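Nitronate monooxygenase family protein (Pseudomonas aeruginosa, PDB 4QIT) oxidises alkyl nitronates with molecular oxygen and an FMN cofactor, with the toxin propionate 3-nitronate as its best substrate. Local coordinates at residues Asp94-Lys97 against Pro98-Glu102; Ala311-Ala314 against Leu315-Ala318; Pro143-Asp146 against Gln147-Leu151; Ile114-Ser117 against Phe118-Pro122. The protein carries 1 engineered substitution. All coordinates share one frame; numbering follows the deposited sequence.

Contact 1 of 4, residues Asp94-Lys97 against Pro98-Glu102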
loop_
_atom_site.group_PDB
_atom_site.type_symbol
_atom_site.label_atom_id
_atom_site.label_comp_id
_atom_site.label_asym_id
_atom_site.label_seq_id
_atom_site.Cartn_x
_atom_site.Cartn_y
_atom_site.Cartn_z
ATOM N N ASP A 94 5.226 -6.857 33.110
ATOM C CA ASP A 94 6.510 -6.561 33.745
ATOM C C ASP A 94 7.377 -5.675 32.851
ATOM O O ASP A 94 8.055 -4.753 33.324
ATOM C CB ASP A 94 7.266 -7.854 34.080
ATOM C CG ASP A 94 6.645 -8.620 35.235
ATOM O OD1 ASP A 94 5.745 -8.081 35.917
ATOM O OD2 ASP A 94 7.076 -9.768 35.469
ATOM N N TYR A 95 7.354 -5.966 31.554
ATOM C CA TYR A 95 8.073 -5.173 30.563
ATOM C C TYR A 95 7.578 -3.728 30.510
ATOM O O TYR A 95 8.375 -2.801 30.344
ATOM C CB TYR A 95 7.965 -5.821 29.177
ATOM C CG TYR A 95 8.714 -5.063 28.103
ATOM C CD1 TYR A 95 10.102 -5.104 28.038
ATOM C CD2 TYR A 95 8.036 -4.306 27.157
ATOM C CE1 TYR A 95 10.795 -4.404 27.061
ATOM C CE2 TYR A 95 8.722 -3.605 26.174
ATOM C CZ TYR A 95 10.100 -3.660 26.136
ATOM O OH TYR A 95 10.786 -2.969 25.166
ATOM N N LEU A 96 6.266 -3.538 30.662
ATOM C CA LEU A 96 5.657 -2.206 30.602
ATOM C C LEU A 96 5.809 -1.418 31.904
ATOM O O LEU A 96 5.503 -0.226 31.948
ATOM C CB LEU A 96 4.164 -2.311 30.249
ATOM C CG LEU A 96 3.708 -2.491 28.790
ATOM C CD1 LEU A 96 4.505 -3.512 28.022
ATOM C CD2 LEU A 96 2.207 -2.804 28.722
ATOM N N LYS A 97 6.279 -2.079 32.955
ATOM C CA LYS A 97 6.338 -1.480 34.293
ATOM C C LYS A 97 6.978 -0.077 34.367
ATOM O O LYS A 97 6.431 0.815 35.024
ATOM C CB LYS A 97 7.021 -2.455 35.258
ATOM C CG LYS A 97 6.569 -2.355 36.692
ATOM C CD LYS A 97 6.954 -3.626 37.435
ATOM C CE LYS A 97 6.249 -3.723 38.773
ATOM N NZ LYS A 97 5.410 -4.958 38.858
ATOM N N PRO A 98 8.125 0.135 33.691
ATOM C CA PRO A 98 8.712 1.480 33.774
ATOM C C PRO A 98 7.844 2.575 33.149
ATOM O O PRO A 98 7.884 3.715 33.615
ATOM C CB PRO A 98 10.020 1.340 32.987
ATOM C CG PRO A 98 10.351 -0.106 33.061
ATOM C CD PRO A 98 9.027 -0.806 33.001
ATOM N N LEU A 99 7.078 2.241 32.112
ATOM C CA LEU A 99 6.169 3.210 31.500
ATOM C C LEU A 99 5.057 3.628 32.467
ATOM O O LEU A 99 4.722 4.818 32.583
ATOM C CB LEU A 99 5.581 2.644 30.205
ATOM C CG LEU A 99 6.624 2.277 29.151
ATOM C CD1 LEU A 99 5.976 1.562 27.967
ATOM C CD2 LEU A 99 7.388 3.520 28.700
ATOM N N PHE A 100 4.483 2.656 33.166
ATOM C CA PHE A 100 3.468 2.964 34.165
ATOM C C PHE A 100 4.073 3.815 35.274
ATOM O O PHE A 100 3.439 4.761 35.759
ATOM C CB PHE A 100 2.880 1.679 34.754
ATOM C CG PHE A 100 1.863 1.001 33.869
ATOM C CD1 PHE A 100 0.522 1.343 33.953
ATOM C CD2 PHE A 100 2.246 0.014 32.967
ATOM C CE1 PHE A 100 -0.417 0.715 33.157
ATOM C CE2 PHE A 100 1.306 -0.613 32.155
ATOM C CZ PHE A 100 -0.023 -0.262 32.252
ATOM N N ALA A 101 5.310 3.491 35.650
ATOM C CA ALA A 101 5.985 4.168 36.759
ATOM C C ALA A 101 6.262 5.643 36.469
ATOM O O ALA A 101 6.300 6.462 37.393
ATOM C CB ALA A 101 7.277 3.432 37.131
ATOM N N GLU A 102 6.449 5.986 35.194
ATOM C CA GLU A 102 6.593 7.388 34.783
ATOM C C GLU A 102 5.417 8.242 35.253
ATOM O O GLU A 102 5.544 9.457 35.464
ATOM C CB GLU A 102 6.668 7.493 33.255
ATOM C CG GLU A 102 7.982 7.078 32.629
ATOM C CD GLU A 102 8.054 7.454 31.155
ATOM O OE1 GLU A 102 8.642 6.680 30.373
ATOM O OE2 GLU A 102 7.533 8.533 30.794
#
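L96 and F100 meet one turn apart on the helix 86-101, their side chains crossing at a slant. CE2 of the F100 ring rests on L96 CB at 3.8 Å, and the same edge runs past the L96 carbonyl, with L96 O 3.4 Å from F100 CD2. The F100 side chain gets there by leaning back along the helix: CG lies opposite its own carbonyl carbon (chi1 -78°), which brings the ring back beside the preceding turn. L96 starts out the same way, and only its CD2 branch comes near the ring. In the backbone, F100 N donates to L96 O at 3.3 Å, a bond lying in the carbonyl plane. P98 disturbs the turn. Its nitrogen has no hydrogen to offer D94 O, and P98 CD sits 3.4 Å from Y95 O. K97 swings CG away from its backbone N, while its CB is pressed against P98 CD at 3.4 Å. L99 N makes no regular bond to Y95 O and gives only a weak, bent one to L96 O. The helix is thus kinked at P98 and L99, as expected where a proline removes a donor, and resumes with F100 N and A101 N, while L96, L99 and F100 turn an apolar face to helix 307-320.

Contact 2 of 4, residues Ala311-Ala314 against Leu315-Ala318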
loop_
_atom_site.group_PDB
_atom_site.type_symbol
_atom_site.label_atom_id
_atom_site.label_comp_id
_atom_site.label_asym_id
_atom_site.label_seq_id
_atom_site.Cartn_x
_atom_site.Cartn_y
_atom_site.Cartn_z
ATOM N N ALA A 311 -3.903 -4.089 28.311
ATOM C CA ALA A 311 -2.720 -3.550 28.972
ATOM C C ALA A 311 -2.465 -2.108 28.519
ATOM O O ALA A 311 -2.212 -1.214 29.332
ATOM C CB ALA A 311 -1.490 -4.438 28.704
ATOM N N THR A 312 -2.551 -1.885 27.216
ATOM C CA THR A 312 -2.320 -0.563 26.656
ATOM C C THR A 312 -3.342 0.444 27.176
ATOM O O THR A 312 -2.978 1.581 27.506
ATOM C CB THR A 312 -2.350 -0.625 25.123
ATOM O OG1 THR A 312 -1.252 -1.429 24.670
ATOM C CG2 THR A 312 -2.246 0.766 24.496
ATOM N N LYS A 313 -4.609 0.038 27.258
ATOM C CA LYS A 313 -5.646 0.929 27.790
ATOM C C LYS A 313 -5.345 1.360 29.224
ATOM O O LYS A 313 -5.528 2.528 29.587
ATOM C CB LYS A 313 -7.030 0.292 27.681
ATOM C CG LYS A 313 -7.605 0.357 26.288
ATOM C CD LYS A 313 -9.016 -0.225 26.262
ATOM C CE LYS A 313 -9.928 0.553 25.338
ATOM N NZ LYS A 313 -11.358 0.389 25.747
ATOM N N ALA A 314 -4.851 0.431 30.033
ATOM C CA ALA A 314 -4.430 0.774 31.384
ATOM C C ALA A 314 -3.312 1.820 31.383
ATOM O O ALA A 314 -3.338 2.756 32.177
ATOM C CB ALA A 314 -3.992 -0.472 32.136
ATOM N N LEU A 315 -2.339 1.671 30.486
ATOM C CA LEU A 315 -1.244 2.632 30.404
ATOM C C LEU A 315 -1.746 3.984 29.900
ATOM O O LEU A 315 -1.348 5.026 30.405
ATOM C CB LEU A 315 -0.115 2.078 29.524
ATOM C CG LEU A 315 1.107 2.978 29.358
ATOM C CD1 LEU A 315 1.700 3.388 30.712
ATOM C CD2 LEU A 315 2.159 2.295 28.491
ATOM N N GLN A 316 -2.639 3.953 28.915
ATOM C CA GLN A 316 -3.260 5.165 28.404
ATOM C C GLN A 316 -3.970 5.921 29.516
ATOM O O GLN A 316 -3.911 7.152 29.579
ATOM C CB GLN A 316 -4.245 4.820 27.278
ATOM C CG GLN A 316 -3.544 4.405 25.983
ATOM C CD GLN A 316 -4.514 3.877 24.944
ATOM O OE1 GLN A 316 -5.636 3.481 25.269
ATOM N NE2 GLN A 316 -4.090 3.875 23.683
ATOM N N THR A 317 -4.638 5.174 30.394
ATOM C CA THR A 317 -5.396 5.768 31.493
ATOM C C THR A 317 -4.443 6.444 32.467
ATOM O O THR A 317 -4.694 7.564 32.917
ATOM C CB THR A 317 -6.252 4.707 32.206
ATOM O OG1 THR A 317 -7.229 4.186 31.294
ATOM C CG2 THR A 317 -6.983 5.302 33.399
ATOM N N ALA A 318 -3.337 5.779 32.768
ATOM C CA ALA A 318 -2.352 6.333 33.685
ATOM C C ALA A 318 -1.698 7.578 33.086
ATOM O O ALA A 318 -1.456 8.564 33.782
ATOM C CB ALA A 318 -1.315 5.291 34.029
#
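Helix 307-320 carries this contact, and in it T317 folds back onto K313. The hydroxyl OG1 of T317 donates to K313 O at 2.9 Å, and T317 N reaches the same oxygen, also at 2.9 Å, from the other face of the carbonyl plane. With chi1 at -63°, OG1 stands beside its own backbone N and turns back to that carbonyl. L315 N, Q316 N and A318 N continue the regular i to i+4 ladder, that of Q316 to T312 O being nearly straight at 165°. The helix packs against helix 86-101 through A311, A314 and L315, while T312 and Q316 face loops of the chain. Here the methyl CG2 of T312 lies 3.7 Å from Q316 NE2, where the two side chains cross, and Q316 CG passes 3.3 Å from T312 O. The polar ends are held outside the helix: T312 OG1 bonds to M278 O, and Q316 NE2 to F327 O, which fixes the amide end beside the T312 methyl. The amide oxygen OE1 is turned toward K313, 3.8 Å from K313 CG, and the lysine chain runs on past it toward I114 and Y115, its nearest atoms about 9 Å from the bound nitroethane.

Contact 3 of 4, residues Pro143-Asp146 against Gln147-Leu151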
loop_
_atom_site.group_PDB
_atom_site.type_symbol
_atom_site.label_atom_id
_atom_site.label_comp_id
_atom_site.label_asym_id
_atom_site.label_seq_id
_atom_site.Cartn_x
_atom_site.Cartn_y
_atom_site.Cartn_z
ATOM N N PRO A 143 -18.518 -14.572 9.846
ATOM C CA PRO A 143 -19.219 -15.554 10.675
ATOM C C PRO A 143 -19.569 -16.782 9.842
ATOM O O PRO A 143 -19.500 -16.722 8.611
ATOM C CB PRO A 143 -20.514 -14.827 11.061
ATOM C CG PRO A 143 -20.222 -13.364 10.853
ATOM C CD PRO A 143 -19.290 -13.327 9.689
ATOM N N PRO A 144 -19.943 -17.889 10.504
ATOM C CA PRO A 144 -20.451 -19.034 9.744
ATOM C C PRO A 144 -21.615 -18.649 8.826
ATOM O O PRO A 144 -22.388 -17.732 9.126
ATOM C CB PRO A 144 -20.940 -19.986 10.839
ATOM C CG PRO A 144 -20.090 -19.667 12.017
ATOM C CD PRO A 144 -19.852 -18.176 11.947
ATOM N N ARG A 145 -21.727 -19.357 7.707
ATOM C CA ARG A 145 -22.763 -19.096 6.714
ATOM C C ARG A 145 -24.177 -19.072 7.295
ATOM O O ARG A 145 -24.996 -18.229 6.919
ATOM C CB ARG A 145 -22.674 -20.137 5.598
ATOM C CG ARG A 145 -23.860 -20.138 4.657
ATOM C CD ARG A 145 -23.467 -19.650 3.278
ATOM N NE ARG A 145 -24.124 -20.426 2.229
ATOM C CZ ARG A 145 -23.883 -20.275 0.930
ATOM N NH1 ARG A 145 -22.995 -19.378 0.520
ATOM N NH2 ARG A 145 -24.525 -21.021 0.040
ATOM N N ASP A 146 -24.460 -19.980 8.227
ATOM C CA ASP A 146 -25.804 -20.069 8.796
ATOM C C ASP A 146 -26.173 -18.837 9.623
ATOM O O ASP A 146 -27.345 -18.477 9.709
ATOM C CB ASP A 146 -25.973 -21.345 9.628
ATOM C CG ASP A 146 -25.222 -21.290 10.942
ATOM O OD1 ASP A 146 -23.988 -21.088 10.918
ATOM O OD2 ASP A 146 -25.865 -21.437 12.003
ATOM N N GLN A 147 -25.176 -18.193 10.227
ATOM C CA GLN A 147 -25.414 -16.962 10.978
ATOM C C GLN A 147 -25.629 -15.758 10.062
ATOM O O GLN A 147 -26.507 -14.936 10.320
ATOM C CB GLN A 147 -24.278 -16.704 11.964
ATOM C CG GLN A 147 -24.165 -17.782 13.031
ATOM C CD GLN A 147 -23.064 -17.496 14.020
ATOM O OE1 GLN A 147 -22.799 -16.340 14.356
ATOM N NE2 GLN A 147 -22.404 -18.547 14.490
ATOM N N VAL A 148 -24.835 -15.670 8.996
ATOM C CA VAL A 148 -25.032 -14.654 7.965
ATOM C C VAL A 148 -26.440 -14.777 7.392
ATOM O O VAL A 148 -27.134 -13.781 7.220
ATOM C CB VAL A 148 -24.011 -14.810 6.816
ATOM C CG1 VAL A 148 -24.313 -13.840 5.681
ATOM C CG2 VAL A 148 -22.582 -14.609 7.329
ATOM N N ARG A 149 -26.857 -16.015 7.122
ATOM C CA ARG A 149 -28.203 -16.293 6.615
ATOM C C ARG A 149 -29.308 -15.853 7.572
ATOM O O ARG A 149 -30.329 -15.309 7.148
ATOM C CB ARG A 149 -28.358 -17.789 6.334
ATOM C CG ARG A 149 -27.596 -18.271 5.110
ATOM C CD ARG A 149 -28.062 -17.579 3.841
ATOM N NE ARG A 149 -27.236 -17.943 2.694
ATOM C CZ ARG A 149 -27.261 -17.308 1.527
ATOM N NH1 ARG A 149 -28.078 -16.279 1.356
ATOM N NH2 ARG A 149 -26.472 -17.697 0.536
ATOM N N ALA A 150 -29.104 -16.102 8.860
ATOM C CA ALA A 150 -30.084 -15.722 9.870
ATOM C C ALA A 150 -30.322 -14.209 9.877
ATOM O O ALA A 150 -31.463 -13.754 9.994
ATOM C CB ALA A 150 -29.645 -16.202 11.235
ATOM N N LEU A 151 -29.244 -13.436 9.755
ATOM C CA LEU A 151 -29.356 -11.982 9.675
ATOM C C LEU A 151 -30.098 -11.562 8.411
ATOM O O LEU A 151 -30.965 -10.685 8.442
ATOM C CB LEU A 151 -27.961 -11.341 9.700
ATOM C CG LEU A 151 -27.178 -11.492 11.003
ATOM C CD1 LEU A 151 -25.686 -11.256 10.783
ATOM C CD2 LEU A 151 -27.706 -10.530 12.051
HETATM O O HOH W 1 -23.292 -21.236 13.765
#
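P144 O is gripped by two backbone donors at the start of helix 145-153, where P144 holds the N-cap position. V148 N reaches it at 3.2 Å in a nearly straight bond, and Q147 N adds a weak one at 3.0 Å. Beside this carbonyl the Q147 amide lies along the P144 ring, NE2 3.6 Å from both CG and CD. Q147 is stretched out beyond CG, which carries NE2 to a water at 2.9 Å; that water donates in turn to D146 OD1, also at 2.9 Å. D146 gets its carboxylate there through chi1 of 72°, with CG lodged between its own N and carbonyl carbon, and the plane of the carboxylate stands almost square to the amide. On the next face R145 and R149 run side by side. NH2 of R149 sits over the centre of the R145 guanidinium, 3.7 Å from CZ, with the two planes 84° apart, so one group turns its edge to the other's face. Inward, V148 CG2 touches P143 CD at 4.2 Å, and V148 also meets V158 of strand 157-162, within the beta-alpha-beta unit of strands 135-139 and 157-162. Backbone bonds and a water bridge thus join this helix start; the like charges, at an exposed surface, are probably screened by solvent, R145 NH1 bonds weakly to A173 O, and crystal packing may influence the pose.

Contact 4 of 4, residues Ile114-Ser117 against Phe118-Pro122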
loop_
_atom_site.group_PDB
_atom_site.type_symbol
_atom_site.label_atom_id
_atom_site.label_comp_id
_atom_site.label_asym_id
_atom_site.label_seq_id
_atom_site.Cartn_x
_atom_site.Cartn_y
_atom_site.Cartn_z
ATOM N N ILE A 114 -11.142 -8.085 26.613
ATOM C CA ILE A 114 -12.025 -6.916 26.625
ATOM C C ILE A 114 -12.929 -6.789 25.405
ATOM O O ILE A 114 -13.975 -6.140 25.465
ATOM C CB ILE A 114 -11.235 -5.617 26.801
ATOM C CG1 ILE A 114 -10.176 -5.492 25.706
ATOM C CG2 ILE A 114 -10.590 -5.580 28.168
ATOM C CD1 ILE A 114 -9.604 -4.072 25.592
ATOM N N TYR A 115 -12.533 -7.400 24.295
ATOM C CA TYR A 115 -13.338 -7.357 23.084
ATOM C C TYR A 115 -13.770 -8.769 22.721
ATOM O O TYR A 115 -13.017 -9.504 22.070
ATOM C CB TYR A 115 -12.543 -6.769 21.909
ATOM C CG TYR A 115 -12.193 -5.299 22.021
ATOM C CD1 TYR A 115 -12.856 -4.462 22.904
ATOM C CD2 TYR A 115 -11.195 -4.753 21.219
ATOM C CE1 TYR A 115 -12.528 -3.106 22.993
ATOM C CE2 TYR A 115 -10.866 -3.410 21.298
ATOM C CZ TYR A 115 -11.532 -2.594 22.187
ATOM O OH TYR A 115 -11.200 -1.256 22.270
ATOM N N LEU A 116 -14.973 -9.157 23.133
ATOM C CA LEU A 116 -15.453 -10.489 22.794
ATOM C C LEU A 116 -15.785 -10.554 21.315
ATOM O O LEU A 116 -16.478 -9.684 20.776
ATOM C CB LEU A 116 -16.671 -10.877 23.631
ATOM C CG LEU A 116 -16.472 -10.920 25.143
ATOM C CD1 LEU A 116 -17.773 -11.318 25.831
ATOM C CD2 LEU A 116 -15.352 -11.873 25.508
ATOM N N SER A 117 -15.268 -11.578 20.653
ATOM C CA SER A 117 -15.583 -11.823 19.261
ATOM C C SER A 117 -17.040 -12.234 19.104
ATOM O O SER A 117 -17.643 -12.792 20.028
ATOM C CB SER A 117 -14.686 -12.930 18.718
ATOM O OG SER A 117 -15.033 -13.239 17.382
ATOM N N PHE A 118 -17.592 -11.958 17.925
ATOM C CA PHE A 118 -18.915 -12.421 17.540
ATOM C C PHE A 118 -18.953 -13.940 17.660
ATOM O O PHE A 118 -20.002 -14.531 17.944
ATOM C CB PHE A 118 -19.196 -11.986 16.098
ATOM C CG PHE A 118 -20.635 -12.149 15.666
ATOM C CD1 PHE A 118 -21.640 -11.367 16.227
ATOM C CD2 PHE A 118 -20.972 -13.063 14.672
ATOM C CE1 PHE A 118 -22.961 -11.510 15.816
ATOM C CE2 PHE A 118 -22.294 -13.206 14.258
ATOM C CZ PHE A 118 -23.284 -12.430 14.829
ATOM N N LEU A 119 -17.798 -14.567 17.466
ATOM C CA LEU A 119 -17.688 -16.025 17.532
ATOM C C LEU A 119 -17.734 -16.588 18.948
ATOM O O LEU A 119 -17.867 -17.802 19.121
ATOM C CB LEU A 119 -16.409 -16.484 16.831
ATOM C CG LEU A 119 -16.275 -16.005 15.386
ATOM C CD1 LEU A 119 -14.985 -16.505 14.784
ATOM C CD2 LEU A 119 -17.464 -16.464 14.552
ATOM N N GLU A 120 -17.621 -15.730 19.960
ATOM C CA GLU A 120 -17.611 -16.214 21.345
ATOM C C GLU A 120 -18.687 -15.621 22.259
ATOM O O GLU A 120 -18.840 -16.069 23.394
ATOM C CB GLU A 120 -16.230 -16.015 21.980
ATOM C CG GLU A 120 -15.900 -14.571 22.304
ATOM C CD GLU A 120 -14.444 -14.380 22.666
ATOM O OE1 GLU A 120 -13.795 -13.480 22.089
ATOM O OE2 GLU A 120 -13.930 -15.121 23.529
ATOM N N ASP A 121 -19.427 -14.623 21.783
ATOM C CA ASP A 121 -20.512 -14.049 22.581
ATOM C C ASP A 121 -21.850 -14.380 21.933
ATOM O O ASP A 121 -22.280 -13.702 21.006
ATOM C CB ASP A 121 -20.356 -12.528 22.725
ATOM C CG ASP A 121 -21.381 -11.914 23.677
ATOM O OD1 ASP A 121 -22.360 -12.597 24.056
ATOM O OD2 ASP A 121 -21.211 -10.732 24.053
ATOM N N PRO A 122 -22.525 -15.423 22.439
ATOM C CA PRO A 122 -23.771 -15.908 21.842
ATOM C C PRO A 122 -24.964 -14.965 22.020
ATOM O O PRO A 122 -26.021 -15.232 21.449
ATOM C CB PRO A 122 -24.017 -17.227 22.584
ATOM C CG PRO A 122 -23.329 -17.057 23.892
ATOM C CD PRO A 122 -22.107 -16.239 23.593
#
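S117, E120 and L116 carry this contact, a type I beta turn S117-E120 combined with an ST turn, in the loop between helix 86-101 and helix 124-131. S117 sits at its centre and uses three groups. Its carbonyl O takes E120 N at 2.9 Å, closing the beta turn with the donor well above the carbonyl plane, and takes D121 N weakly. Its hydroxyl OG accepts L119 N at 3.1 Å, the ST-turn bond; OG lies anti to the S117 backbone N (chi1 177°), swung forward over the residues that follow. OG is also hydrogen-bonded to H79 O, which ties the turn to a neighbouring loop. The third group, S117 N, donates to E120 OE1 at 2.8 Å and 169°, using the anti lone pair of the carboxylate oxygen. E120 can reach back because its CG stands between its own N and carbonyl carbon (chi1 73°) and the rest of the chain is extended. The carboxylate of the last turn residue thereby closes back on the N of the first. L116 crosses the E120 side chain at about a right angle. Around the turn, Y115 touches L27, a probable FMN-binding residue, while F118 packs on helix 124-131, and D121 OD1 bonds to T123 OG1 at the approach to that helix. One branch of L116, CD2, lies 3.9 Å from E120 CD, and the other, CD1, is 3.9 Å from D121 OD2.

In the fold
Contacts 1 and 2 lie on helices 86-101 and 307-320, which pack directly on each other: F100 CE1 comes within 3.4 Å of L315 N. Contacts 3 and 4 meet elsewhere, where the F118 ring touches P143 and Q147. Contact 4 also touches contact 2, Y115 lying against K313, and thereby links helix 307-320 with the start of helix 145-153. Its centre is the nearest of the four to the middle of the chain, about 16 Å off, with contact 1 the most peripheral. All four have a buried and a more exposed side: apolar L96, F100 and L315 are buried between two helices, charged R145 and R149 lie at the surface, and in the loop of contact 4 even polar S117 is buried.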